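Local coordinates for ABC transporter ATP-binding protein (Leptospira interrogans serovar Copenhageni, PDB 4HZI) that probably binds and hydrolyses ATP as the ATPase subunit of an orphan ABC transporter involved in manganese utilization and tolerance, at residues Arg107-Ser115 with Pro192-Ser202; Val128-Phe137 with Ile182-Asn190. One frame throughout, in Å; residues are numbered along the deposited sequence.

Contact 1: residues Arg107-Ser115 with Pro192-Ser202; sequences RKRIGILDS and PDFLIMDEPCS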
# COMPACT_ATOMS: atom_id res chain seq x y z
N ARG A 107 -14.67 14.39 -19.84
CA ARG A 107 -14.84 13.85 -18.49
C ARG A 107 -16.16 13.15 -18.19
O ARG A 107 -16.20 12.21 -17.40
CB ARG A 107 -14.55 14.94 -17.46
CG ARG A 107 -13.12 15.46 -17.59
CD ARG A 107 -12.48 15.84 -16.27
NE ARG A 107 -12.33 17.28 -16.12
CZ ARG A 107 -11.18 17.95 -16.11
NH1 ARG A 107 -10.02 17.33 -16.24
NH2 ARG A 107 -11.20 19.26 -15.95
N LYS A 108 -17.24 13.59 -18.81
CA LYS A 108 -18.51 12.85 -18.74
C LYS A 108 -18.33 11.45 -19.31
O LYS A 108 -18.94 10.50 -18.85
CB LYS A 108 -19.58 13.62 -19.52
CG LYS A 108 -20.88 12.84 -19.74
CD LYS A 108 -21.98 13.73 -20.30
CE LYS A 108 -23.36 13.11 -20.07
NZ LYS A 108 -24.42 13.76 -20.89
N ARG A 109 -17.47 11.32 -20.32
CA ARG A 109 -17.23 10.01 -20.98
C ARG A 109 -16.17 9.05 -20.38
O ARG A 109 -16.02 7.91 -20.84
CB ARG A 109 -16.93 10.26 -22.44
CG ARG A 109 -18.02 11.13 -23.09
CD ARG A 109 -17.55 11.69 -24.40
NE ARG A 109 -17.18 10.63 -25.34
CZ ARG A 109 -16.67 10.85 -26.54
NH1 ARG A 109 -16.47 12.10 -26.96
NH2 ARG A 109 -16.37 9.82 -27.33
N ILE A 110 -15.43 9.51 -19.37
CA ILE A 110 -14.40 8.72 -18.71
C ILE A 110 -14.74 8.61 -17.23
O ILE A 110 -14.76 9.62 -16.53
CB ILE A 110 -13.03 9.36 -18.85
CG1 ILE A 110 -12.66 9.54 -20.32
CG2 ILE A 110 -11.99 8.50 -18.14
CD1 ILE A 110 -11.24 10.13 -20.55
N GLY A 111 -15.04 7.39 -16.76
CA GLY A 111 -15.25 7.18 -15.32
C GLY A 111 -13.94 7.08 -14.59
O GLY A 111 -12.99 6.53 -15.13
N ILE A 112 -13.86 7.61 -13.38
CA ILE A 112 -12.68 7.50 -12.56
C ILE A 112 -13.00 6.91 -11.24
O ILE A 112 -13.94 7.39 -10.56
CB ILE A 112 -12.05 8.87 -12.20
CG1 ILE A 112 -11.71 9.66 -13.44
CG2 ILE A 112 -10.81 8.66 -11.32
CD1 ILE A 112 -10.54 9.09 -14.20
N LEU A 113 -12.24 5.90 -10.85
CA LEU A 113 -12.28 5.41 -9.48
C LEU A 113 -10.96 5.82 -8.81
O LEU A 113 -9.88 5.28 -9.13
CB LEU A 113 -12.46 3.89 -9.45
CG LEU A 113 -12.91 3.22 -8.12
CD1 LEU A 113 -12.95 1.71 -8.26
CD2 LEU A 113 -12.06 3.58 -6.93
N ASP A 114 -11.03 6.79 -7.92
CA ASP A 114 -9.86 7.21 -7.12
C ASP A 114 -10.27 7.45 -5.66
O ASP A 114 -11.31 8.04 -5.38
CB ASP A 114 -9.12 8.41 -7.76
CG ASP A 114 -9.76 9.76 -7.45
OD1 ASP A 114 -10.98 9.82 -7.19
OD2 ASP A 114 -9.01 10.76 -7.50
N SER A 115 -9.48 6.93 -4.73
CA SER A 115 -9.90 6.83 -3.33
C SER A 115 -9.72 8.14 -2.56
O SER A 115 -10.36 8.33 -1.53
CB SER A 115 -9.16 5.68 -2.65
OG SER A 115 -9.25 4.49 -3.44
N PRO A 192 -20.02 5.73 -18.80
CA PRO A 192 -18.88 6.22 -19.58
C PRO A 192 -18.38 5.25 -20.62
O PRO A 192 -18.62 4.07 -20.53
CB PRO A 192 -17.81 6.44 -18.51
CG PRO A 192 -18.11 5.41 -17.47
CD PRO A 192 -19.62 5.30 -17.46
N ASP A 193 -17.61 5.77 -21.56
CA ASP A 193 -17.02 4.97 -22.65
C ASP A 193 -15.97 4.03 -22.09
O ASP A 193 -15.83 2.89 -22.54
CB ASP A 193 -16.38 5.92 -23.66
CG ASP A 193 -17.40 6.78 -24.43
OD1 ASP A 193 -18.56 6.35 -24.53
OD2 ASP A 193 -17.02 7.86 -24.95
N PHE A 194 -15.23 4.52 -21.10
CA PHE A 194 -14.21 3.75 -20.40
C PHE A 194 -13.98 4.20 -18.95
O PHE A 194 -14.35 5.32 -18.54
CB PHE A 194 -12.93 3.56 -21.22
CG PHE A 194 -11.86 4.60 -21.02
CD1 PHE A 194 -11.91 5.79 -21.70
CD2 PHE A 194 -10.77 4.33 -20.24
CE1 PHE A 194 -10.90 6.73 -21.56
CE2 PHE A 194 -9.75 5.27 -20.07
CZ PHE A 194 -9.83 6.46 -20.71
N LEU A 195 -13.38 3.31 -18.18
CA LEU A 195 -13.16 3.51 -16.77
C LEU A 195 -11.68 3.49 -16.44
O LEU A 195 -10.92 2.62 -16.86
CB LEU A 195 -13.84 2.39 -16.00
CG LEU A 195 -13.59 2.31 -14.49
CD1 LEU A 195 -13.94 3.57 -13.73
CD2 LEU A 195 -14.45 1.16 -13.98
N ILE A 196 -11.26 4.46 -15.65
CA ILE A 196 -9.91 4.42 -15.09
C ILE A 196 -9.95 4.06 -13.62
O ILE A 196 -10.61 4.73 -12.83
CB ILE A 196 -9.21 5.78 -15.22
CG1 ILE A 196 -9.12 6.26 -16.65
CG2 ILE A 196 -7.82 5.67 -14.60
CD1 ILE A 196 -8.55 7.69 -16.79
N MET A 197 -9.29 2.97 -13.23
CA MET A 197 -9.18 2.60 -11.84
C MET A 197 -7.74 2.84 -11.36
O MET A 197 -6.82 2.11 -11.69
CB MET A 197 -9.57 1.15 -11.61
CG MET A 197 -11.06 0.95 -11.83
SD MET A 197 -11.49 -0.75 -11.57
CE MET A 197 -11.38 -1.25 -13.28
N ASP A 198 -7.58 3.92 -10.62
CA ASP A 198 -6.28 4.42 -10.23
C ASP A 198 -5.92 3.91 -8.83
O ASP A 198 -6.39 4.47 -7.83
CB ASP A 198 -6.37 5.97 -10.25
CG ASP A 198 -5.02 6.65 -10.02
OD1 ASP A 198 -3.98 5.96 -10.00
OD2 ASP A 198 -5.04 7.91 -9.88
N GLU A 199 -5.18 2.80 -8.76
CA GLU A 199 -4.72 2.23 -7.49
C GLU A 199 -5.94 1.88 -6.59
O GLU A 199 -5.97 2.26 -5.42
CB GLU A 199 -3.84 3.27 -6.77
CG GLU A 199 -2.54 3.54 -7.50
CD GLU A 199 -1.49 2.47 -7.22
OE1 GLU A 199 -1.83 1.45 -6.57
OE2 GLU A 199 -0.33 2.66 -7.65
N PRO A 200 -6.97 1.23 -7.17
CA PRO A 200 -8.20 0.98 -6.44
C PRO A 200 -8.01 0.07 -5.22
O PRO A 200 -8.87 0.10 -4.34
CB PRO A 200 -9.06 0.25 -7.46
CG PRO A 200 -8.07 -0.48 -8.29
CD PRO A 200 -6.96 0.54 -8.46
N CYS A 201 -6.90 -0.68 -5.12
CA CYS A 201 -6.69 -1.51 -3.92
C CYS A 201 -5.95 -0.80 -2.79
O CYS A 201 -5.57 -1.43 -1.79
CB CYS A 201 -6.01 -2.81 -4.25
SG CYS A 201 -7.06 -3.87 -5.28
N SER A 202 -5.71 0.50 -2.95
CA SER A 202 -5.09 1.31 -1.93
C SER A 202 -5.87 1.17 -0.61
O SER A 202 -7.14 1.17 -0.62
CB SER A 202 -4.99 2.78 -2.37
OG SER A 202 -6.28 3.38 -2.54
O HOH W 1 -6.77 6.89 -6.10
O HOH W 2 -8.59 4.27 -5.78
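Gly111, with no side chain of its own, is roofed by two hydrocarbon bumps, from Pro192, just before the neighbouring strand, and Leu195 within it. The CB of Pro192 sits 3.4 Å from Gly111 N, and Leu195, its CG anti to the backbone N (chi1 173°), brings CD1 to within 3.4 Å of Gly111 O. Farther along the same face, Leu113 crosses Met197, resting CB and CD1 against its CG, and this face is covered by helix 176-188.

On the reverse face Ile110 straddles the rim of the Phe194 ring. Its CG2 stands over the ring, 4.2 Å from the Phe194 centroid and 23° off the normal, a CH-pi contact, while CG1 and CD1 meet CE1. Ile196 CD1 nestles against both Ile110 CG2 and Ile112 CD1, touching the latter at 3.6 Å. Ile80 of helix 73-80 packs on Phe194 and Ile196 here.

Parallel pairing holds the bumps in register. Gly111 N bonds to Phe194 O, Ile196 N to Gly111 O at 2.7 Å and nearly straight (176°), Leu113 N to Ile196 O, and Asp198 N to Leu113 O. At the start of the paired strands Arg109 grips Asp193 OD2 with NE (2.8 Å) and NH2, a side-on salt bridge whose two planes stand almost perpendicular. Past the paired strands, a water accepts from Ser115 N and donates to Asp198 O (3.0 Å).

On its other edge strand 194-198 pairs in parallel with strand 227-231, which leaves 110-113 outermost within the chain. The hydrophobic run ending in Asp198 and Glu199 fits the Walker B motif of the ABC-type nucleotide-binding domain.

Contact 2: residues Val128-Phe137 with Ile182-Asn190; sequences VKDTILTGLF and ILFLRSIVN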
# COMPACT_ATOMS: atom_id res chain seq x y z
N VAL A 128 -25.00 5.18 0.82
CA VAL A 128 -24.52 4.48 -0.37
C VAL A 128 -25.16 5.08 -1.63
O VAL A 128 -24.46 5.48 -2.56
CB VAL A 128 -24.80 2.97 -0.26
CG1 VAL A 128 -24.68 2.25 -1.58
CG2 VAL A 128 -23.86 2.32 0.75
N LYS A 129 -26.48 5.17 -1.66
CA LYS A 129 -27.17 5.71 -2.84
C LYS A 129 -26.70 7.14 -3.12
O LYS A 129 -26.45 7.52 -4.27
CB LYS A 129 -28.68 5.66 -2.61
CG LYS A 129 -29.55 6.18 -3.75
CD LYS A 129 -30.97 6.49 -3.25
CE LYS A 129 -31.01 7.83 -2.52
NZ LYS A 129 -32.18 7.98 -1.60
N ASP A 130 -26.62 7.94 -2.07
CA ASP A 130 -26.21 9.32 -2.20
C ASP A 130 -24.79 9.44 -2.79
O ASP A 130 -24.49 10.30 -3.61
CB ASP A 130 -26.25 10.00 -0.84
CG ASP A 130 -27.67 10.20 -0.33
OD1 ASP A 130 -28.60 10.26 -1.17
OD2 ASP A 130 -27.85 10.29 0.91
N THR A 131 -23.93 8.56 -2.33
CA THR A 131 -22.54 8.54 -2.79
C THR A 131 -22.48 8.24 -4.27
O THR A 131 -21.72 8.86 -4.99
CB THR A 131 -21.74 7.52 -1.96
OG1 THR A 131 -21.73 7.95 -0.58
CG2 THR A 131 -20.32 7.41 -2.45
N ILE A 132 -23.31 7.31 -4.74
CA ILE A 132 -23.33 7.01 -6.15
C ILE A 132 -23.83 8.22 -6.94
O ILE A 132 -23.30 8.57 -7.98
CB ILE A 132 -24.11 5.74 -6.43
CG1 ILE A 132 -23.43 4.59 -5.69
CG2 ILE A 132 -24.21 5.48 -7.93
CD1 ILE A 132 -24.18 3.31 -5.72
N LEU A 133 -24.85 8.88 -6.42
CA LEU A 133 -25.42 10.02 -7.12
C LEU A 133 -24.43 11.18 -7.22
O LEU A 133 -24.46 11.92 -8.19
CB LEU A 133 -26.72 10.45 -6.43
CG LEU A 133 -27.87 9.43 -6.63
CD1 LEU A 133 -28.96 9.71 -5.62
CD2 LEU A 133 -28.45 9.49 -8.04
N THR A 134 -23.53 11.35 -6.26
CA THR A 134 -22.52 12.43 -6.43
C THR A 134 -21.68 12.27 -7.69
O THR A 134 -21.07 13.21 -8.15
CB THR A 134 -21.54 12.49 -5.26
OG1 THR A 134 -20.83 11.24 -5.19
CG2 THR A 134 -22.28 12.78 -3.97
N GLY A 135 -21.68 11.07 -8.27
CA GLY A 135 -20.96 10.83 -9.50
C GLY A 135 -21.59 11.43 -10.73
O GLY A 135 -20.97 11.48 -11.76
N LEU A 136 -22.85 11.85 -10.65
CA LEU A 136 -23.53 12.44 -11.82
C LEU A 136 -22.78 13.68 -12.33
O LEU A 136 -22.25 14.49 -11.56
CB LEU A 136 -24.96 12.79 -11.49
CG LEU A 136 -25.87 11.57 -11.28
CD1 LEU A 136 -27.14 12.02 -10.58
CD2 LEU A 136 -26.19 10.84 -12.58
N PHE A 137 -22.76 13.78 -13.66
CA PHE A 137 -22.17 14.86 -14.45
C PHE A 137 -22.93 16.16 -14.28
O PHE A 137 -24.15 16.23 -14.56
CB PHE A 137 -22.19 14.45 -15.94
CG PHE A 137 -22.00 15.60 -16.92
CD1 PHE A 137 -20.76 16.24 -17.04
CD2 PHE A 137 -23.06 16.04 -17.72
CE1 PHE A 137 -20.59 17.30 -17.94
CE2 PHE A 137 -22.89 17.10 -18.62
CZ PHE A 137 -21.66 17.72 -18.73
N ILE A 182 -18.53 0.59 -3.97
CA ILE A 182 -19.45 1.68 -4.13
C ILE A 182 -18.83 2.80 -4.94
O ILE A 182 -19.52 3.42 -5.80
CB ILE A 182 -20.01 2.15 -2.75
CG1 ILE A 182 -20.86 1.03 -2.10
CG2 ILE A 182 -20.81 3.41 -2.89
CD1 ILE A 182 -21.80 0.29 -3.00
N LEU A 183 -17.54 3.06 -4.72
CA LEU A 183 -16.81 3.99 -5.59
C LEU A 183 -16.77 3.52 -7.04
O LEU A 183 -16.86 4.35 -7.96
CB LEU A 183 -15.42 4.30 -5.06
CG LEU A 183 -15.44 5.04 -3.72
CD1 LEU A 183 -14.02 5.24 -3.21
CD2 LEU A 183 -16.16 6.36 -3.83
N PHE A 184 -16.65 2.23 -7.27
CA PHE A 184 -16.75 1.73 -8.62
C PHE A 184 -18.14 2.05 -9.24
O PHE A 184 -18.25 2.55 -10.37
CB PHE A 184 -16.46 0.26 -8.63
CG PHE A 184 -16.52 -0.39 -9.99
CD1 PHE A 184 -17.71 -0.89 -10.50
CD2 PHE A 184 -15.38 -0.49 -10.78
CE1 PHE A 184 -17.76 -1.50 -11.75
CE2 PHE A 184 -15.43 -1.09 -12.02
CZ PHE A 184 -16.61 -1.58 -12.52
N LEU A 185 -19.20 1.83 -8.46
CA LEU A 185 -20.56 2.12 -8.97
C LEU A 185 -20.71 3.59 -9.31
O LEU A 185 -21.28 3.95 -10.36
CB LEU A 185 -21.63 1.65 -7.96
CG LEU A 185 -21.66 0.16 -7.71
CD1 LEU A 185 -22.84 -0.25 -6.86
CD2 LEU A 185 -21.65 -0.58 -9.05
N ARG A 186 -20.21 4.43 -8.43
CA ARG A 186 -20.20 5.86 -8.64
C ARG A 186 -19.51 6.24 -9.97
O ARG A 186 -19.98 7.16 -10.70
CB ARG A 186 -19.51 6.53 -7.48
CG ARG A 186 -19.36 8.02 -7.67
CD ARG A 186 -18.68 8.68 -6.48
NE ARG A 186 -18.51 10.10 -6.70
CZ ARG A 186 -17.63 10.66 -7.54
NH1 ARG A 186 -16.78 9.92 -8.24
NH2 ARG A 186 -17.60 11.99 -7.69
N SER A 187 -18.42 5.53 -10.26
CA SER A 187 -17.56 5.80 -11.43
C SER A 187 -18.29 5.46 -12.74
O SER A 187 -17.99 6.03 -13.79
CB SER A 187 -16.18 5.06 -11.26
OG SER A 187 -16.23 3.70 -11.69
N ILE A 188 -19.28 4.57 -12.67
CA ILE A 188 -20.05 4.20 -13.86
C ILE A 188 -21.46 4.81 -13.94
O ILE A 188 -22.18 4.58 -14.90
CB ILE A 188 -20.11 2.68 -14.02
CG1 ILE A 188 -20.85 2.02 -12.86
CG2 ILE A 188 -18.70 2.14 -14.14
CD1 ILE A 188 -21.20 0.57 -13.13
N VAL A 189 -21.82 5.64 -12.97
CA VAL A 189 -23.15 6.28 -12.93
C VAL A 189 -23.49 7.09 -14.22
O VAL A 189 -24.66 7.15 -14.62
CB VAL A 189 -23.30 7.15 -11.64
CG1 VAL A 189 -22.64 8.50 -11.78
CG2 VAL A 189 -24.76 7.35 -11.25
N ASN A 190 -22.50 7.69 -14.88
CA ASN A 190 -22.75 8.37 -16.16
C ASN A 190 -22.71 7.49 -17.40
O ASN A 190 -22.82 8.01 -18.50
CB ASN A 190 -21.75 9.50 -16.38
CG ASN A 190 -21.77 10.52 -15.27
OD1 ASN A 190 -20.73 10.80 -14.66
ND2 ASN A 190 -22.96 11.05 -14.97
O HOH W 3 -18.86 9.31 -12.24
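Ile132 supplies most of the apolar contact between the two helices, with its two branches on three partners: CG1 and its terminal CD1 on Ile182 and Leu185, the CG2 methyl on Val189. CD1 reaches Leu185 CB at 3.8 Å, and CG1 lies against Ile182 CG2, the two side chains crossing at about a right angle. CG2, anti to the backbone N, meets Val189 CG2 at 3.8 Å. Val128 CG1 extends the packing to Ile182 CD1, and Leu136 CD2 does so to Val189 CG2. Val189 CG1 presses on the backbone of Gly135, 3.3 Å from Gly135 C, where the absence of a side chain permits the close approach.

The axes of 128-133 and 182-188 pass 8.4 Å apart at 39°, a tight crossing of two helices in the helical subdomain of ABC ATPases. Helix 176-188 begins within a sequence matching the family's LSGGQ-type signature motif, and Leu158 of helix 148-160 also packs on Val128 and Ile132.

Polar contact centres on Arg186, whose chain is extended from CG to NE and runs beside Thr131 O, with CD 3.4 Å from that oxygen. NE donates to Thr134 OG1 (3.0 Å, 155°), which lies near the guanidinium plane and itself donates to Thr131 O. This bond probably restrains the rotation of the guanidinium, while Gly135 CA sits over one face, 3.7 Å above the plane. A water near Gly135 O and Arg186 O, 2.9 Å from the latter, can donate to either carbonyl.

Contact 2 is nested in the chain loop closed by contact 1, and their centres lie 11 Å apart. Helix 176-188 joins them: its Phe184 and Ser187, which make no contact with 128-137, pack on the sheet. There Phe184 touches Leu195, and Ile112 O lies 3.3 Å from Ser187 CB. A second junction puts Lys108 CD 3.6 Å from Phe137 CD2. Lys180 of the same helix bonds to Ser115 OG and Pro200 O, tying it to both segments of contact 1. The probable nucleotide site adjoins contact 1, where the Glu199 side chain touches Lys73 of the P-loop pattern; the centre of contact 2 is about 15 Å from the chain centre, against about 4 Å for contact 1.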